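Local coordinates for protein alpha-1,2-mannosidase (Bacteroides thetaiotaomicron, PDB 2WW2) that hydrolyses alpha-mannosides with inversion at the anomeric carbon, as a calcium-dependent glycoside hydrolase of family GH92 from a human gut symbiont, at residues T4-N12 and R264-E275; N27-P35 and K106-V114. All coordinates share one frame; numbering follows the deposited sequence.

In the fold
Contacts 1 and 2 meet on one seam, their centres 14 Å apart. Contact 1 ties the N-terminal turn to the end of helix 256-271, in the range of the catalytic domain; contact 2, nested within the chain loop that contact 1 closes, sets the 27-35 loop against a β-hairpin of the N-terminal domain. They touch directly: the indole W267 NE1 lies 2.7 Å from A33 O, a probable hydrogen bond, and V11 CG1 packs 3.3 Å from P109 CG. The V11 side chain is about 14 Å, and that of A107 about 7 Å, from a bound sodium ion; a glycerol, probably from the crystallisation liquor, sits about 4 Å from the A31 side chain.

Contact 1. Residues T4-N12 and R264-E275; sequences TVEFVDYVN and REQWNNYLGRVE
The N-H of V8 is taken by the carboxamide oxygen N268 OD1 at 2.9 Å, with the donor nearly in line with the C=O bond (165°). A second polar link is a salt bridge at the border of the contact, where R264 NH1 lies 3.2 Å from D9 OD1. The carboxylate oxygen sits in the guanidinium plane and is met on its syn side, but the bond is long and bent (137° at the hydrogen), and the two flat groups are turned 69° apart. D9 also steadies its own turn, since OD2 accepts the N-H of E6 at 2.8 Å. A type I turn from L271 to V274 leads on into strand 274-277 at the edge of a mixed sheet of the catalytic domain; F7 alone reaches beyond L271, while V8 and D9 lie along the helix. Apolar contacts complete the seam on the V8, F7 and V11 side. V8 CG2, anti to the backbone N, reaches W267 CB at 3.5 Å, while L271 CD1 is shared between V8 CA and V11 CG2. F7 reaches the turn, its CD2 3.5 Å from G272 CA, with E275 CG at the ring edge. Y288 stacks on the same ring, and the E275 carboxylate goes to H665.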
loop_
_atom_site.group_PDB
_atom_site.type_symbol
_atom_site.label_atom_id
_atom_site.label_comp_id
_atom_site.label_asym_id
_atom_site.label_seq_id
_atom_site.Cartn_x
_atom_site.Cartn_y
_atom_site.Cartn_z
ATOM N N THR A 4 -7.929 -30.683 -37.187
ATOM C CA THR A 4 -6.588 -30.993 -36.716
ATOM C C THR A 4 -6.379 -30.626 -35.240
ATOM O O THR A 4 -5.785 -31.397 -34.479
ATOM C CB THR A 4 -5.560 -30.254 -37.609
ATOM O OG1 THR A 4 -5.698 -30.747 -38.948
ATOM C CG2 THR A 4 -4.109 -30.492 -37.131
ATOM N N VAL A 5 -6.853 -29.455 -34.829
ATOM C CA VAL A 5 -6.830 -29.099 -33.418
ATOM C C VAL A 5 -8.294 -28.920 -33.007
ATOM O O VAL A 5 -8.974 -28.022 -33.513
ATOM C CB VAL A 5 -6.045 -27.784 -33.141
ATOM C CG1 VAL A 5 -5.999 -27.487 -31.611
ATOM C CG2 VAL A 5 -4.603 -27.877 -33.682
ATOM N N GLU A 6 -8.769 -29.783 -32.116
ATOM C CA GLU A 6 -10.161 -29.779 -31.695
ATOM C C GLU A 6 -10.301 -28.919 -30.440
ATOM O O GLU A 6 -9.313 -28.630 -29.775
ATOM C CB GLU A 6 -10.620 -31.221 -31.396
ATOM C CG GLU A 6 -10.572 -32.181 -32.611
ATOM C CD GLU A 6 -11.827 -32.072 -33.484
ATOM O OE1 GLU A 6 -12.647 -31.144 -33.262
ATOM O OE2 GLU A 6 -12.002 -32.893 -34.402
ATOM N N PHE A 7 -11.526 -28.537 -30.089
ATOM C CA PHE A 7 -11.712 -27.646 -28.953
ATOM C C PHE A 7 -11.124 -28.191 -27.654
ATOM O O PHE A 7 -10.500 -27.433 -26.891
ATOM C CB PHE A 7 -13.188 -27.265 -28.800
ATOM C CG PHE A 7 -13.666 -26.337 -29.888
ATOM C CD1 PHE A 7 -12.833 -25.315 -30.343
ATOM C CD2 PHE A 7 -14.889 -26.502 -30.472
ATOM C CE1 PHE A 7 -13.244 -24.459 -31.365
ATOM C CE2 PHE A 7 -15.307 -25.666 -31.493
ATOM C CZ PHE A 7 -14.488 -24.644 -31.936
ATOM N N VAL A 8 -11.245 -29.496 -27.425
ATOM C CA VAL A 8 -10.732 -30.069 -26.156
ATOM C C VAL A 8 -9.203 -30.008 -26.114
ATOM O O VAL A 8 -8.617 -29.986 -25.040
ATOM C CB VAL A 8 -11.246 -31.521 -25.901
ATOM C CG1 VAL A 8 -10.518 -32.500 -26.823
ATOM C CG2 VAL A 8 -11.055 -31.926 -24.438
ATOM N N ASP A 9 -8.557 -29.952 -27.282
ATOM C CA ASP A 9 -7.086 -29.837 -27.356
ATOM C C ASP A 9 -6.579 -28.511 -26.772
ATOM O O ASP A 9 -5.401 -28.388 -26.418
ATOM C CB ASP A 9 -6.576 -29.976 -28.806
ATOM C CG ASP A 9 -6.832 -31.357 -29.386
ATOM O OD1 ASP A 9 -6.786 -32.328 -28.610
ATOM O OD2 ASP A 9 -7.065 -31.477 -30.611
ATOM N N TYR A 10 -7.455 -27.521 -26.678
ATOM C CA TYR A 10 -7.076 -26.240 -26.092
ATOM C C TYR A 10 -7.145 -26.247 -24.554
ATOM O O TYR A 10 -6.642 -25.331 -23.897
ATOM C CB TYR A 10 -7.968 -25.127 -26.643
ATOM C CG TYR A 10 -7.697 -24.833 -28.101
ATOM C CD1 TYR A 10 -6.452 -24.318 -28.508
ATOM C CD2 TYR A 10 -8.664 -25.053 -29.061
ATOM C CE1 TYR A 10 -6.188 -24.031 -29.851
ATOM C CE2 TYR A 10 -8.400 -24.783 -30.429
ATOM C CZ TYR A 10 -7.160 -24.271 -30.792
ATOM O OH TYR A 10 -6.884 -23.997 -32.108
ATOM N N VAL A 11 -7.750 -27.281 -23.975
ATOM C CA VAL A 11 -8.028 -27.259 -22.537
ATOM C C VAL A 11 -6.791 -27.606 -21.710
ATOM O O VAL A 11 -6.187 -28.654 -21.920
ATOM C CB VAL A 11 -9.174 -28.218 -22.147
ATOM C CG1 VAL A 11 -9.349 -28.284 -20.608
ATOM C CG2 VAL A 11 -10.474 -27.779 -22.820
ATOM N N ASN A 12 -6.456 -26.747 -20.744
ATOM C CA ASN A 12 -5.407 -27.052 -19.774
ATOM C C ASN A 12 -6.030 -27.158 -18.395
ATOM O O ASN A 12 -6.348 -26.134 -17.796
ATOM C CB ASN A 12 -4.347 -25.944 -19.755
ATOM C CG ASN A 12 -3.262 -26.211 -18.721
ATOM O OD1 ASN A 12 -3.151 -27.331 -18.201
ATOM N ND2 ASN A 12 -2.459 -25.210 -18.431
ATOM N N ARG A 264 -13.185 -37.696 -24.997
ATOM C CA ARG A 264 -12.720 -36.664 -25.888
ATOM C C ARG A 264 -13.882 -36.196 -26.776
ATOM O O ARG A 264 -14.088 -34.987 -26.997
ATOM C CB ARG A 264 -11.626 -37.256 -26.766
ATOM C CG ARG A 264 -10.943 -36.254 -27.590
ATOM C CD ARG A 264 -10.271 -36.907 -28.751
ATOM N NE ARG A 264 -8.939 -37.363 -28.420
ATOM C CZ ARG A 264 -7.882 -36.564 -28.347
ATOM N NH1 ARG A 264 -8.025 -35.258 -28.536
ATOM N NH2 ARG A 264 -6.684 -37.083 -28.066
ATOM N N GLU A 265 -14.640 -37.161 -27.296
ATOM C CA GLU A 265 -15.810 -36.827 -28.107
ATOM C C GLU A 265 -16.854 -36.051 -27.303
ATOM O O GLU A 265 -17.408 -35.068 -27.786
ATOM C CB GLU A 265 -16.433 -38.081 -28.726
ATOM C CG GLU A 265 -17.670 -37.779 -29.554
ATOM C CD GLU A 265 -18.146 -38.985 -30.321
ATOM O OE1 GLU A 265 -18.514 -39.988 -29.679
ATOM O OE2 GLU A 265 -18.150 -38.933 -31.567
ATOM N N GLN A 266 -17.111 -36.467 -26.065
ATOM C CA GLN A 266 -18.050 -35.714 -25.227
ATOM C C GLN A 266 -17.590 -34.268 -25.010
ATOM O O GLN A 266 -18.372 -33.316 -25.154
ATOM C CB GLN A 266 -18.242 -36.422 -23.882
ATOM C CG GLN A 266 -19.000 -37.741 -24.032
ATOM C CD GLN A 266 -20.382 -37.520 -24.651
ATOM O OE1 GLN A 266 -21.192 -36.757 -24.117
ATOM N NE2 GLN A 266 -20.645 -38.164 -25.782
ATOM N N TRP A 267 -16.324 -34.085 -24.645
ATOM C CA TRP A 267 -15.842 -32.723 -24.429
ATOM C C TRP A 267 -15.930 -31.897 -25.718
ATOM O O TRP A 267 -16.362 -30.742 -25.696
ATOM C CB TRP A 267 -14.425 -32.715 -23.867
ATOM C CG TRP A 267 -14.439 -32.998 -22.392
ATOM C CD1 TRP A 267 -14.076 -34.166 -21.771
ATOM C CD2 TRP A 267 -14.877 -32.109 -21.363
ATOM N NE1 TRP A 267 -14.257 -34.046 -20.410
ATOM C CE2 TRP A 267 -14.748 -32.793 -20.136
ATOM C CE3 TRP A 267 -15.382 -30.792 -21.360
ATOM C CZ2 TRP A 267 -15.113 -32.221 -18.918
ATOM C CZ3 TRP A 267 -15.710 -30.210 -20.145
ATOM C CH2 TRP A 267 -15.581 -30.929 -18.941
ATOM N N ASN A 268 -15.547 -32.483 -26.844
ATOM C CA ASN A 268 -15.635 -31.726 -28.082
ATOM C C ASN A 268 -17.083 -31.322 -28.393
ATOM O O ASN A 268 -17.340 -30.220 -28.881
ATOM C CB ASN A 268 -15.017 -32.507 -29.245
ATOM C CG ASN A 268 -13.501 -32.400 -29.259
ATOM O OD1 ASN A 268 -12.951 -31.390 -28.838
ATOM N ND2 ASN A 268 -12.827 -33.425 -29.757
ATOM N N ASN A 269 -18.023 -32.229 -28.131
ATOM C CA ASN A 269 -19.444 -31.935 -28.341
ATOM C C ASN A 269 -19.928 -30.755 -27.486
ATOM O O ASN A 269 -20.563 -29.825 -27.991
ATOM C CB ASN A 269 -20.306 -33.177 -28.049
ATOM C CG ASN A 269 -20.199 -34.254 -29.152
ATOM O OD1 ASN A 269 -19.628 -34.018 -30.228
ATOM N ND2 ASN A 269 -20.772 -35.428 -28.891
ATOM N N TYR A 270 -19.659 -30.811 -26.189
ATOM C CA TYR A 270 -20.138 -29.769 -25.277
ATOM C C TYR A 270 -19.349 -28.461 -25.417
ATOM O O TYR A 270 -19.949 -27.379 -25.463
ATOM C CB TYR A 270 -20.168 -30.266 -23.820
ATOM C CG TYR A 270 -21.327 -31.225 -23.568
ATOM C CD1 TYR A 270 -22.616 -30.746 -23.372
ATOM C CD2 TYR A 270 -21.132 -32.603 -23.560
ATOM C CE1 TYR A 270 -23.686 -31.618 -23.166
ATOM C CE2 TYR A 270 -22.191 -33.479 -23.367
ATOM C CZ TYR A 270 -23.454 -32.978 -23.168
ATOM O OH TYR A 270 -24.483 -33.849 -22.960
ATOM N N LEU A 271 -18.020 -28.542 -25.517
ATOM C CA LEU A 271 -17.233 -27.316 -25.730
ATOM C C LEU A 271 -17.630 -26.675 -27.052
ATOM O O LEU A 271 -17.655 -25.447 -27.173
ATOM C CB LEU A 271 -15.712 -27.574 -25.717
ATOM C CG LEU A 271 -15.155 -28.139 -24.394
ATOM C CD1 LEU A 271 -13.712 -28.616 -24.570
ATOM C CD2 LEU A 271 -15.277 -27.114 -23.254
ATOM N N GLY A 272 -17.917 -27.508 -28.047
ATOM C CA GLY A 272 -18.172 -27.016 -29.406
ATOM C C GLY A 272 -19.489 -26.285 -29.575
ATOM O O GLY A 272 -19.764 -25.736 -30.648
ATOM N N ARG A 273 -20.305 -26.253 -28.523
ATOM C CA ARG A 273 -21.521 -25.447 -28.592
ATOM C C ARG A 273 -21.232 -23.953 -28.687
ATOM O O ARG A 273 -22.105 -23.185 -29.089
ATOM C CB ARG A 273 -22.472 -25.735 -27.434
ATOM C CG ARG A 273 -23.004 -27.157 -27.447
ATOM C CD ARG A 273 -24.233 -27.256 -26.572
ATOM N NE ARG A 273 -24.718 -28.628 -26.488
ATOM C CZ ARG A 273 -25.656 -29.021 -25.642
ATOM N NH1 ARG A 273 -26.183 -28.136 -24.811
ATOM N NH2 ARG A 273 -26.056 -30.294 -25.616
ATOM N N VAL A 274 -20.024 -23.539 -28.310
ATOM C CA VAL A 274 -19.567 -22.207 -28.670
ATOM C C VAL A 274 -18.251 -22.286 -29.443
ATOM O O VAL A 274 -17.243 -22.821 -28.960
ATOM C CB VAL A 274 -19.542 -21.177 -27.481
ATOM C CG1 VAL A 274 -18.798 -21.728 -26.288
ATOM C CG2 VAL A 274 -18.934 -19.822 -27.949
ATOM N N GLU A 275 -18.288 -21.810 -30.679
ATOM C CA GLU A 275 -17.141 -21.932 -31.554
ATOM C C GLU A 275 -16.436 -20.591 -31.678
ATOM O O GLU A 275 -16.961 -19.678 -32.318
ATOM C CB GLU A 275 -17.576 -22.308 -32.967
ATOM C CG GLU A 275 -18.081 -23.691 -33.186
ATOM C CD GLU A 275 -18.244 -23.962 -34.698
ATOM O OE1 GLU A 275 -19.388 -23.918 -35.184
ATOM O OE2 GLU A 275 -17.227 -24.162 -35.387
#

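Contact 2. Residues N27-P35 and K106-V114; sequences NTYPAVAVP and KATPYNYSV
V32 CG2 meets Y112 CB at 3.5 Å, the two side chains crossing at about a right angle, where the irregular 27-35 loop lies against a β-hairpin. The hairpin pairs strands 98-108 and 111-116 antiparallel in the β-rich N-terminal domain of the GH92 fold. V32 splits its branches over the hairpin: CG1, anti to the backbone N (chi1 177°), lies 3.8 Å from P109 O, while CG2 goes to the tyrosine. Y112 likewise has its ring anti to its own N, which takes the ring past P30, whose CG comes to 4.3 Å from Y112 CE1. Beyond the contact, Y112 OH is hydrogen-bonded to E105, a residue of a sodium site. P30, at the centre of an inverse gamma turn, sets its CB 4.0 Å from A107 CB. Within the hairpin turn, T108 OG1 sits over the centre of the Y110 ring, 3.2 Å above its plane, and donates to N111 O. The backbones are joined by the N-H of A33, which P109 O accepts at 3.0 Å in the carbonyl plane. A water at the edge of the Y112 ring bridges the two segments, donating to P30 O at 3.0 Å and to T108 O at 2.9 Å.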
loop_
_atom_site.group_PDB
_atom_site.type_symbol
_atom_site.label_atom_id
_atom_site.label_comp_id
_atom_site.label_asym_id
_atom_site.label_seq_id
_atom_site.Cartn_x
_atom_site.Cartn_y
_atom_site.Cartn_z
ATOM N N ASN A 27 -10.402 -24.636 -6.183
ATOM C CA ASN A 27 -9.748 -25.923 -6.417
ATOM C C ASN A 27 -8.516 -25.792 -7.305
ATOM O O ASN A 27 -8.420 -24.894 -8.118
ATOM C CB ASN A 27 -10.714 -26.898 -7.107
ATOM C CG ASN A 27 -11.448 -27.810 -6.128
ATOM O OD1 ASN A 27 -10.986 -28.077 -4.996
ATOM N ND2 ASN A 27 -12.596 -28.308 -6.570
ATOM N N THR A 28 -7.588 -26.725 -7.189
ATOM C CA THR A 28 -6.400 -26.666 -8.030
ATOM C C THR A 28 -6.111 -27.988 -8.712
ATOM O O THR A 28 -5.001 -28.172 -9.218
ATOM C CB THR A 28 -5.133 -26.245 -7.230
ATOM O OG1 THR A 28 -4.839 -27.238 -6.241
ATOM C CG2 THR A 28 -5.321 -24.866 -6.535
ATOM N N TYR A 29 -7.082 -28.902 -8.769
ATOM C CA TYR A 29 -6.752 -30.235 -9.304
ATOM C C TYR A 29 -7.159 -30.458 -10.762
ATOM O O TYR A 29 -8.193 -29.981 -11.207
ATOM C CB TYR A 29 -7.260 -31.378 -8.401
ATOM C CG TYR A 29 -8.771 -31.550 -8.269
ATOM C CD1 TYR A 29 -9.491 -32.341 -9.167
ATOM C CD2 TYR A 29 -9.465 -30.942 -7.226
ATOM C CE1 TYR A 29 -10.879 -32.543 -9.015
ATOM C CE2 TYR A 29 -10.847 -31.127 -7.061
ATOM C CZ TYR A 29 -11.541 -31.928 -7.958
ATOM O OH TYR A 29 -12.903 -32.119 -7.810
ATOM N N PRO A 30 -6.335 -31.216 -11.502
ATOM C CA PRO A 30 -6.596 -31.413 -12.937
ATOM C C PRO A 30 -7.658 -32.498 -13.175
ATOM O O PRO A 30 -7.332 -33.636 -13.485
ATOM C CB PRO A 30 -5.234 -31.842 -13.488
ATOM C CG PRO A 30 -4.569 -32.558 -12.289
ATOM C CD PRO A 30 -5.069 -31.824 -11.052
ATOM N N ALA A 31 -8.925 -32.147 -13.004
ATOM C CA ALA A 31 -10.014 -33.121 -13.021
ATOM C C ALA A 31 -10.132 -33.879 -14.352
ATOM O O ALA A 31 -10.256 -33.282 -15.438
ATOM C CB ALA A 31 -11.322 -32.427 -12.702
ATOM N N VAL A 32 -10.102 -35.199 -14.250
ATOM C CA VAL A 32 -10.405 -36.081 -15.374
ATOM C C VAL A 32 -11.884 -36.462 -15.251
ATOM O O VAL A 32 -12.328 -37.012 -14.224
ATOM C CB VAL A 32 -9.534 -37.331 -15.324
ATOM C CG1 VAL A 32 -9.900 -38.306 -16.475
ATOM C CG2 VAL A 32 -8.057 -36.933 -15.399
ATOM N N ALA A 33 -12.675 -36.139 -16.272
ATOM C CA ALA A 33 -14.121 -36.263 -16.116
ATOM C C ALA A 33 -14.814 -36.200 -17.467
ATOM O O ALA A 33 -14.168 -36.003 -18.488
ATOM C CB ALA A 33 -14.655 -35.099 -15.227
ATOM N N VAL A 34 -16.130 -36.365 -17.457
ATOM C CA VAL A 34 -16.959 -35.869 -18.557
ATOM C C VAL A 34 -17.814 -34.770 -17.935
ATOM O O VAL A 34 -17.909 -34.685 -16.716
ATOM C CB VAL A 34 -17.833 -36.964 -19.232
ATOM C CG1 VAL A 34 -16.958 -37.981 -19.964
ATOM C CG2 VAL A 34 -18.742 -37.683 -18.203
ATOM N N PRO A 35 -18.433 -33.920 -18.765
ATOM C CA PRO A 35 -19.146 -32.781 -18.186
ATOM C C PRO A 35 -20.203 -33.194 -17.158
ATOM O O PRO A 35 -20.974 -34.137 -17.393
ATOM C CB PRO A 35 -19.795 -32.124 -19.416
ATOM C CG PRO A 35 -18.812 -32.467 -20.547
ATOM C CD PRO A 35 -18.414 -33.877 -20.241
ATOM N N LYS A 106 0.918 -35.402 -18.433
ATOM C CA LYS A 106 0.110 -34.872 -19.501
ATOM C C LYS A 106 -1.339 -34.910 -19.010
ATOM O O LYS A 106 -1.988 -35.952 -19.046
ATOM C CB LYS A 106 0.282 -35.779 -20.701
ATOM C CG LYS A 106 0.239 -35.115 -22.006
ATOM C CD LYS A 106 -1.162 -34.708 -22.250
ATOM N N ALA A 107 -1.821 -33.761 -18.547
ATOM C CA ALA A 107 -3.161 -33.629 -17.998
ATOM C C ALA A 107 -4.125 -33.046 -19.035
ATOM O O ALA A 107 -3.877 -31.954 -19.562
ATOM C CB ALA A 107 -3.120 -32.712 -16.746
ATOM N N THR A 108 -5.203 -33.777 -19.334
ATOM C CA THR A 108 -6.275 -33.314 -20.227
ATOM C C THR A 108 -7.575 -33.746 -19.559
ATOM O O THR A 108 -7.541 -34.540 -18.613
ATOM C CB THR A 108 -6.228 -33.977 -21.625
ATOM O OG1 THR A 108 -6.672 -35.337 -21.548
ATOM C CG2 THR A 108 -4.832 -33.943 -22.218
ATOM N N PRO A 109 -8.721 -33.207 -20.018
ATOM C CA PRO A 109 -9.996 -33.568 -19.394
ATOM C C PRO A 109 -10.374 -35.026 -19.623
ATOM O O PRO A 109 -11.153 -35.573 -18.848
ATOM C CB PRO A 109 -11.015 -32.670 -20.120
ATOM C CG PRO A 109 -10.199 -31.502 -20.599
ATOM C CD PRO A 109 -8.856 -32.076 -20.954
ATOM N N TYR A 110 -9.863 -35.627 -20.707
ATOM C CA TYR A 110 -10.301 -36.945 -21.143
ATOM C C TYR A 110 -9.272 -38.035 -20.806
ATOM O O TYR A 110 -9.510 -39.203 -21.060
ATOM C CB TYR A 110 -10.578 -36.938 -22.669
ATOM C CG TYR A 110 -9.371 -36.530 -23.472
ATOM C CD1 TYR A 110 -8.421 -37.475 -23.865
ATOM C CD2 TYR A 110 -9.163 -35.199 -23.830
ATOM C CE1 TYR A 110 -7.291 -37.093 -24.592
ATOM C CE2 TYR A 110 -8.044 -34.814 -24.541
ATOM C CZ TYR A 110 -7.118 -35.759 -24.931
ATOM O OH TYR A 110 -5.990 -35.352 -25.639
ATOM N N ASN A 111 -8.136 -37.632 -20.238
ATOM C CA ASN A 111 -7.073 -38.548 -19.874
ATOM C C ASN A 111 -5.964 -37.832 -19.104
ATOM O O ASN A 111 -5.482 -36.794 -19.516
ATOM C CB ASN A 111 -6.444 -39.197 -21.134
ATOM C CG ASN A 111 -5.437 -40.287 -20.784
ATOM O OD1 ASN A 111 -5.813 -41.440 -20.537
ATOM N ND2 ASN A 111 -4.161 -39.937 -20.765
ATOM N N TYR A 112 -5.549 -38.412 -17.987
ATOM C CA TYR A 112 -4.359 -37.970 -17.291
ATOM C C TYR A 112 -3.316 -39.081 -17.363
ATOM O O TYR A 112 -3.601 -40.236 -17.017
ATOM C CB TYR A 112 -4.698 -37.660 -15.828
ATOM C CG TYR A 112 -3.483 -37.236 -15.011
ATOM C CD1 TYR A 112 -3.160 -35.889 -14.846
ATOM C CD2 TYR A 112 -2.658 -38.187 -14.418
ATOM C CE1 TYR A 112 -2.032 -35.493 -14.099
ATOM C CE2 TYR A 112 -1.538 -37.809 -13.657
ATOM C CZ TYR A 112 -1.240 -36.469 -13.501
ATOM O OH TYR A 112 -0.141 -36.111 -12.767
ATOM N N SER A 113 -2.115 -38.741 -17.835
ATOM C CA SER A 113 -1.041 -39.728 -17.965
ATOM C C SER A 113 0.203 -39.196 -17.230
ATOM O O SER A 113 0.506 -38.003 -17.293
ATOM C CB SER A 113 -0.727 -39.973 -19.446
ATOM O OG SER A 113 0.381 -40.855 -19.612
ATOM N N VAL A 114 0.892 -40.064 -16.503
ATOM C CA VAL A 114 2.140 -39.668 -15.840
ATOM C C VAL A 114 3.101 -40.851 -15.849
ATOM O O VAL A 114 2.674 -42.015 -15.765
ATOM C CB VAL A 114 1.878 -39.151 -14.408
ATOM C CG1 VAL A 114 1.320 -40.283 -13.524
ATOM C CG2 VAL A 114 3.143 -38.550 -13.783
HETATM O O HOH W 1 -6.149 -34.099 -16.150
#